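Sialyltransferase 0160 (Photobacterium damselae, PDB 4R84) probably transfers sialic acid from CMP-sialic acid to galactoside acceptors, as a bacterial glycosyltransferase of the GT-B structural group. Local coordinates at residues 229-243 / 281-295. Numbering follows the deposited sequence.
Sequences HISLYDDGSSEYVSL and RYNWHKLYDTDYYFL
The rings of Tyr233 and Tyr293 lie side by side and point the same way. Their planes are 16° apart but slid, so overlap is slight. Tyr293 CD2 sits over one face of the Tyr233 ring, toward its rim, 3.6 Å from Tyr233 CE2. Ser231 CB and the Leu232 carbonyl oxygen meet the edge of the Tyr293 ring. The His229 ring has the Asp289 carbonyl oxygen over one face and Asp291 OD2 at its edge. With CG anti to the backbone N (chi1 -159°), the His229 ring reaches across to Asp289 and Asp291. The other oxygen of Asp291, OD1, forms a salt bridge with Lys318. At the Phe294 ring, a water that bridges Asp234 and Tyr282 lies over the centre of one face, and Tyr240 OH is at the edge. Strands 229-233 and 290-294 are parallel neighbours in the Rossmann-type sheet of this GT-B enzyme. Leu232 N donates to Asp291 O at 2.9 Å, and Tyr293 N to Leu232 O at 2.7 Å. On the sheet face of Ile230 and Leu232, Ile230 CD1 packs 3.6 Å from Trp284 CE3. Past the strand ends, Asp234 OD2 accepts two hydrogen bonds, from Tyr240 OH at 2.5 Å and from Leu295 N at 3.0 Å. The two donors arrive from opposite faces of the carboxylate plane. Leu295 CD2 presses on Gly236 CA at 3.5 Å, in a turn near the bound CMP-sialic acid analogue.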
loop_
_atom_site.group_PDB
_atom_site.type_symbol
_atom_site.label_atom_id
_atom_site.label_comp_id
_atom_site.label_asym_id
_atom_site.label_seq_id
_atom_site.Cartn_x
_atom_site.Cartn_y
_atom_site.Cartn_z
ATOM N N HIS A 229 -9.695 -10.408 -5.053
ATOM C CA HIS A 229 -9.020 -9.173 -5.454
ATOM C C HIS A 229 -7.513 -9.238 -5.220
ATOM O O HIS A 229 -7.056 -9.837 -4.254
ATOM C CB HIS A 229 -9.575 -7.983 -4.686
ATOM C CG HIS A 229 -9.327 -6.676 -5.364
ATOM N ND1 HIS A 229 -8.220 -5.896 -5.098
ATOM C CD2 HIS A 229 -10.023 -6.026 -6.326
ATOM C CE1 HIS A 229 -8.257 -4.814 -5.853
ATOM N NE2 HIS A 229 -9.337 -4.869 -6.609
ATOM N N ILE A 230 -6.747 -8.582 -6.100
ATOM C CA ILE A 230 -5.300 -8.486 -5.940
ATOM C C ILE A 230 -4.938 -7.013 -6.073
ATOM O O ILE A 230 -5.374 -6.369 -7.017
ATOM C CB ILE A 230 -4.551 -9.309 -7.007
ATOM C CG1 ILE A 230 -4.974 -10.770 -6.947
ATOM C CG2 ILE A 230 -3.025 -9.184 -6.833
ATOM C CD1 ILE A 230 -4.325 -11.642 -8.031
ATOM N N SER A 231 -4.211 -6.470 -5.099
ATOM C CA SER A 231 -3.730 -5.079 -5.188
ATOM C C SER A 231 -2.218 -5.128 -5.179
ATOM O O SER A 231 -1.625 -5.623 -4.217
ATOM C CB SER A 231 -4.240 -4.210 -4.033
ATOM O OG SER A 231 -5.658 -4.045 -4.060
ATOM N N LEU A 232 -1.599 -4.594 -6.234
ATOM C CA LEU A 232 -0.149 -4.616 -6.371
ATOM C C LEU A 232 0.385 -3.197 -6.287
ATOM O O LEU A 232 -0.187 -2.285 -6.879
ATOM C CB LEU A 232 0.252 -5.271 -7.700
ATOM C CG LEU A 232 -0.303 -6.684 -7.900
ATOM C CD1 LEU A 232 0.123 -7.233 -9.249
ATOM C CD2 LEU A 232 0.144 -7.639 -6.787
ATOM N N TYR A 233 1.449 -3.009 -5.510
ATOM C CA TYR A 233 2.024 -1.682 -5.294
ATOM C C TYR A 233 3.480 -1.642 -5.721
ATOM O O TYR A 233 4.269 -2.503 -5.335
ATOM C CB TYR A 233 1.936 -1.280 -3.814
ATOM C CG TYR A 233 0.523 -1.295 -3.250
ATOM C CD1 TYR A 233 -0.075 -2.496 -2.865
ATOM C CD2 TYR A 233 -0.201 -0.121 -3.094
ATOM C CE1 TYR A 233 -1.363 -2.523 -2.337
ATOM C CE2 TYR A 233 -1.510 -0.140 -2.569
ATOM C CZ TYR A 233 -2.072 -1.341 -2.205
ATOM O OH TYR A 233 -3.347 -1.372 -1.691
ATOM N N ASP A 234 3.854 -0.634 -6.499
ATOM C CA ASP A 234 5.278 -0.387 -6.746
ATOM C C ASP A 234 6.016 -0.200 -5.442
ATOM O O ASP A 234 5.486 0.427 -4.534
ATOM C CB ASP A 234 5.489 0.884 -7.569
ATOM C CG ASP A 234 5.072 0.738 -9.001
ATOM O OD1 ASP A 234 5.056 -0.395 -9.519
ATOM O OD2 ASP A 234 4.767 1.787 -9.611
ATOM N N ASP A 235 7.246 -0.694 -5.340
ATOM C CA ASP A 235 8.001 -0.379 -4.127
ATOM C C ASP A 235 8.949 0.799 -4.309
ATOM O O ASP A 235 9.471 1.329 -3.337
ATOM C CB ASP A 235 8.741 -1.594 -3.582
ATOM C CG ASP A 235 9.739 -2.164 -4.534
ATOM O OD1 ASP A 235 9.859 -1.660 -5.662
ATOM O OD2 ASP A 235 10.411 -3.137 -4.126
ATOM N N GLY A 236 9.205 1.184 -5.551
ATOM C CA GLY A 236 10.046 2.335 -5.799
ATOM C C GLY A 236 10.589 2.413 -7.204
ATOM O O GLY A 236 9.910 2.093 -8.161
ATOM N N SER A 237 11.834 2.850 -7.323
ATOM C CA SER A 237 12.401 3.089 -8.638
ATOM C C SER A 237 12.600 1.807 -9.440
ATOM O O SER A 237 12.623 1.843 -10.664
ATOM C CB SER A 237 13.722 3.844 -8.487
ATOM O OG SER A 237 14.612 3.118 -7.666
ATOM N N SER A 238 12.714 0.672 -8.753
ATOM C CA SER A 238 13.083 -0.574 -9.416
ATOM C C SER A 238 12.087 -0.991 -10.509
ATOM O O SER A 238 12.512 -1.444 -11.567
ATOM C CB SER A 238 13.248 -1.690 -8.378
ATOM O OG SER A 238 12.427 -2.804 -8.665
ATOM N N GLU A 239 10.788 -0.798 -10.279
ATOM C CA GLU A 239 9.784 -1.128 -11.291
ATOM C C GLU A 239 9.952 -0.269 -12.541
ATOM O O GLU A 239 9.625 -0.701 -13.637
ATOM C CB GLU A 239 8.361 -0.960 -10.748
ATOM C CG GLU A 239 7.862 -2.147 -9.907
ATOM C CD GLU A 239 8.129 -1.973 -8.414
ATOM O OE1 GLU A 239 8.845 -1.009 -8.045
ATOM O OE2 GLU A 239 7.622 -2.798 -7.610
ATOM N N TYR A 240 10.432 0.958 -12.367
ATOM C CA TYR A 240 10.569 1.901 -13.482
ATOM C C TYR A 240 11.832 1.615 -14.277
ATOM O O TYR A 240 11.811 1.667 -15.496
ATOM C CB TYR A 240 10.522 3.352 -12.943
ATOM C CG TYR A 240 9.129 3.566 -12.415
ATOM C CD1 TYR A 240 8.768 3.090 -11.154
ATOM C CD2 TYR A 240 8.133 4.131 -13.215
ATOM C CE1 TYR A 240 7.469 3.193 -10.691
ATOM C CE2 TYR A 240 6.835 4.255 -12.751
ATOM C CZ TYR A 240 6.505 3.780 -11.490
ATOM O OH TYR A 240 5.215 3.869 -11.009
ATOM N N VAL A 241 12.908 1.259 -13.582
ATOM C CA VAL A 241 14.119 0.810 -14.247
ATOM C C VAL A 241 13.828 -0.444 -15.069
ATOM O O VAL A 241 14.315 -0.583 -16.192
ATOM C CB VAL A 241 15.255 0.532 -13.239
ATOM C CG1 VAL A 241 16.432 -0.141 -13.935
ATOM C CG2 VAL A 241 15.715 1.837 -12.593
ATOM N N SER A 242 13.020 -1.351 -14.517
ATOM C CA SER A 242 12.687 -2.578 -15.235
ATOM C C SER A 242 11.864 -2.283 -16.477
ATOM O O SER A 242 12.068 -2.894 -17.522
ATOM C CB SER A 242 11.915 -3.553 -14.329
ATOM O OG SER A 242 12.729 -3.961 -13.242
ATOM N N LEU A 243 10.922 -1.356 -16.352
ATOM C CA LEU A 243 10.105 -0.929 -17.481
ATOM C C LEU A 243 10.976 -0.249 -18.542
ATOM O O LEU A 243 10.828 -0.504 -19.736
ATOM C CB LEU A 243 8.981 0.005 -17.009
ATOM C CG LEU A 243 7.753 -0.713 -16.406
ATOM C CD1 LEU A 243 6.855 0.284 -15.697
ATOM C CD2 LEU A 243 6.993 -1.465 -17.491
ATOM N N ARG A 281 4.402 -10.544 -14.098
ATOM C CA ARG A 281 4.194 -9.326 -13.324
ATOM C C ARG A 281 2.921 -8.590 -13.751
ATOM O O ARG A 281 2.123 -8.177 -12.913
ATOM C CB ARG A 281 5.417 -8.397 -13.482
ATOM C CG ARG A 281 5.344 -7.103 -12.678
ATOM C CD ARG A 281 6.625 -6.259 -12.805
ATOM N NE ARG A 281 7.815 -6.983 -12.356
ATOM C CZ ARG A 281 9.002 -6.418 -12.130
ATOM N NH1 ARG A 281 9.181 -5.110 -12.306
ATOM N NH2 ARG A 281 10.019 -7.160 -11.716
ATOM N N TYR A 282 2.744 -8.422 -15.057
ATOM C CA TYR A 282 1.676 -7.566 -15.559
ATOM C C TYR A 282 0.588 -8.336 -16.303
ATOM O O TYR A 282 -0.096 -7.786 -17.165
ATOM C CB TYR A 282 2.248 -6.465 -16.462
ATOM C CG TYR A 282 3.018 -5.420 -15.693
ATOM C CD1 TYR A 282 2.392 -4.632 -14.734
ATOM C CD2 TYR A 282 4.368 -5.215 -15.933
ATOM C CE1 TYR A 282 3.096 -3.676 -14.025
ATOM C CE2 TYR A 282 5.085 -4.260 -15.230
ATOM C CZ TYR A 282 4.452 -3.492 -14.288
ATOM O OH TYR A 282 5.168 -2.547 -13.595
ATOM N N ASN A 283 0.418 -9.607 -15.953
ATOM C CA ASN A 283 -0.685 -10.410 -16.489
ATOM C C ASN A 283 -1.731 -10.802 -15.449
ATOM O O ASN A 283 -2.659 -11.553 -15.756
ATOM C CB ASN A 283 -0.153 -11.685 -17.131
ATOM C CG ASN A 283 0.195 -11.501 -18.582
ATOM O OD1 ASN A 283 -0.379 -10.652 -19.271
ATOM N ND2 ASN A 283 1.144 -12.297 -19.061
ATOM N N TRP A 284 -1.577 -10.334 -14.218
ATOM C CA TRP A 284 -2.487 -10.775 -13.160
ATOM C C TRP A 284 -3.911 -10.290 -13.400
ATOM O O TRP A 284 -4.865 -10.984 -13.041
ATOM C CB TRP A 284 -1.977 -10.327 -11.797
ATOM C CG TRP A 284 -0.763 -11.138 -11.416
ATOM C CD1 TRP A 284 0.540 -10.863 -11.722
ATOM C CD2 TRP A 284 -0.754 -12.368 -10.689
ATOM N NE1 TRP A 284 1.357 -11.853 -11.228
ATOM C CE2 TRP A 284 0.580 -12.794 -10.594
ATOM C CE3 TRP A 284 -1.757 -13.166 -10.115
ATOM C CZ2 TRP A 284 0.951 -13.969 -9.932
ATOM C CZ3 TRP A 284 -1.393 -14.333 -9.462
ATOM C CH2 TRP A 284 -0.048 -14.723 -9.374
ATOM N N HIS A 285 -4.056 -9.128 -14.035
ATOM C CA HIS A 285 -5.390 -8.572 -14.292
ATOM C C HIS A 285 -6.175 -9.363 -15.349
ATOM O O HIS A 285 -7.380 -9.172 -15.498
ATOM C CB HIS A 285 -5.272 -7.109 -14.716
ATOM C CG HIS A 285 -4.639 -6.923 -16.056
ATOM N ND1 HIS A 285 -3.348 -7.325 -16.327
ATOM C CD2 HIS A 285 -5.113 -6.376 -17.201
ATOM C CE1 HIS A 285 -3.057 -7.043 -17.586
ATOM N NE2 HIS A 285 -4.111 -6.466 -18.137
ATOM N N LYS A 286 -5.489 -10.253 -16.064
ATOM C CA LYS A 286 -6.119 -11.136 -17.053
ATOM C C LYS A 286 -6.765 -12.337 -16.384
ATOM O O LYS A 286 -7.570 -13.047 -16.988
ATOM C CB LYS A 286 -5.087 -11.624 -18.079
ATOM C CG LYS A 286 -4.468 -10.564 -18.985
ATOM C CD LYS A 286 -5.422 -10.127 -20.084
ATOM C CE LYS A 286 -6.204 -8.890 -19.724
ATOM N NZ LYS A 286 -7.128 -8.511 -20.833
ATOM N N LEU A 287 -6.396 -12.582 -15.138
ATOM C CA LEU A 287 -6.858 -13.779 -14.440
ATOM C C LEU A 287 -7.665 -13.502 -13.179
ATOM O O LEU A 287 -8.493 -14.330 -12.767
ATOM C CB LEU A 287 -5.658 -14.663 -14.088
ATOM C CG LEU A 287 -4.829 -15.125 -15.289
ATOM C CD1 LEU A 287 -3.606 -15.914 -14.836
ATOM C CD2 LEU A 287 -5.665 -15.951 -16.244
ATOM N N TYR A 288 -7.423 -12.348 -12.568
ATOM C CA TYR A 288 -8.080 -11.941 -11.334
ATOM C C TYR A 288 -8.386 -10.462 -11.395
ATOM O O TYR A 288 -7.776 -9.733 -12.182
ATOM C CB TYR A 288 -7.196 -12.216 -10.116
ATOM C CG TYR A 288 -6.777 -13.654 -9.985
ATOM C CD1 TYR A 288 -7.599 -14.583 -9.363
ATOM C CD2 TYR A 288 -5.555 -14.090 -10.514
ATOM C CE1 TYR A 288 -7.220 -15.918 -9.262
ATOM C CE2 TYR A 288 -5.166 -15.406 -10.414
ATOM C CZ TYR A 288 -6.005 -16.318 -9.791
ATOM O OH TYR A 288 -5.618 -17.630 -9.696
ATOM N N ASP A 289 -9.323 -10.021 -10.563
ATOM C CA ASP A 289 -9.599 -8.598 -10.391
ATOM C C ASP A 289 -8.405 -7.939 -9.707
ATOM O O ASP A 289 -8.213 -8.103 -8.507
ATOM C CB ASP A 289 -10.872 -8.393 -9.572
ATOM C CG ASP A 289 -11.305 -6.943 -9.520
ATOM O OD1 ASP A 289 -10.686 -6.101 -10.207
ATOM O OD2 ASP A 289 -12.296 -6.651 -8.824
ATOM N N THR A 290 -7.639 -7.177 -10.486
ATOM C CA THR A 290 -6.336 -6.672 -10.074
ATOM C C THR A 290 -6.202 -5.177 -10.303
ATOM O O THR A 290 -6.558 -4.676 -11.368
ATOM C CB THR A 290 -5.191 -7.360 -10.862
ATOM O OG1 THR A 290 -5.265 -8.777 -10.688
ATOM C CG2 THR A 290 -3.809 -6.849 -10.411
ATOM N N ASP A 291 -5.679 -4.482 -9.300
ATOM C CA ASP A 291 -5.264 -3.093 -9.446
ATOM C C ASP A 291 -3.746 -3.038 -9.371
ATOM O O ASP A 291 -3.159 -3.621 -8.447
ATOM C CB ASP A 291 -5.857 -2.215 -8.350
ATOM C CG ASP A 291 -7.363 -2.131 -8.412
ATOM O OD1 ASP A 291 -7.923 -2.123 -9.526
ATOM O OD2 ASP A 291 -7.981 -2.077 -7.330
ATOM N N TYR A 292 -3.121 -2.340 -10.319
ATOM C CA TYR A 292 -1.688 -2.053 -10.255
ATOM C C TYR A 292 -1.525 -0.612 -9.821
ATOM O O TYR A 292 -1.870 0.295 -10.583
ATOM C CB TYR A 292 -1.003 -2.236 -11.614
ATOM C CG TYR A 292 -1.152 -3.583 -12.279
ATOM C CD1 TYR A 292 -0.275 -4.631 -11.997
ATOM C CD2 TYR A 292 -2.130 -3.788 -13.235
ATOM C CE1 TYR A 292 -0.392 -5.855 -12.641
ATOM C CE2 TYR A 292 -2.259 -5.004 -13.880
ATOM C CZ TYR A 292 -1.394 -6.037 -13.580
ATOM O OH TYR A 292 -1.541 -7.253 -14.221
ATOM N N TYR A 293 -1.052 -0.383 -8.598
ATOM C CA TYR A 293 -0.846 0.978 -8.136
ATOM C C TYR A 293 0.554 1.412 -8.509
ATOM O O TYR A 293 1.533 0.898 -7.967
ATOM C CB TYR A 293 -1.065 1.089 -6.629
ATOM C CG TYR A 293 -2.523 0.963 -6.295
ATOM C CD1 TYR A 293 -3.390 2.026 -6.501
ATOM C CD2 TYR A 293 -3.046 -0.240 -5.820
ATOM C CE1 TYR A 293 -4.733 1.913 -6.218
ATOM C CE2 TYR A 293 -4.403 -0.365 -5.541
ATOM C CZ TYR A 293 -5.231 0.721 -5.745
ATOM O OH TYR A 293 -6.569 0.636 -5.480
ATOM N N PHE A 294 0.621 2.364 -9.436
ATOM C CA PHE A 294 1.882 2.939 -9.894
ATOM C C PHE A 294 2.212 4.181 -9.060
ATOM O O PHE A 294 1.369 5.059 -8.908
ATOM C CB PHE A 294 1.787 3.343 -11.369
ATOM C CG PHE A 294 1.897 2.210 -12.350
ATOM C CD1 PHE A 294 0.840 1.325 -12.537
ATOM C CD2 PHE A 294 3.028 2.086 -13.158
ATOM C CE1 PHE A 294 0.930 0.303 -13.459
ATOM C CE2 PHE A 294 3.122 1.069 -14.087
ATOM C CZ PHE A 294 2.071 0.172 -14.239
ATOM N N LEU A 295 3.428 4.279 -8.530
ATOM C CA LEU A 295 3.845 5.537 -7.901
ATOM C C LEU A 295 3.866 6.681 -8.928
ATOM O O LEU A 295 3.585 7.830 -8.581
ATOM C CB LEU A 295 5.177 5.382 -7.167
ATOM C CG LEU A 295 6.431 4.827 -7.807
ATOM C CD1 LEU A 295 7.185 5.938 -8.524
ATOM C CD2 LEU A 295 7.274 4.237 -6.705
HETATM O O HOH W 1 -10.168 -3.692 -9.202
HETATM O O HOH W 2 -7.230 -1.977 -3.380
HETATM O O HOH W 3 2.006 -1.564 -9.692
HETATM O O HOH W 4 3.898 -0.949 -11.657
HETATM O O HOH W 5 11.688 -4.574 -10.891
HETATM O O HOH W 6 7.985 -3.050 -13.654
#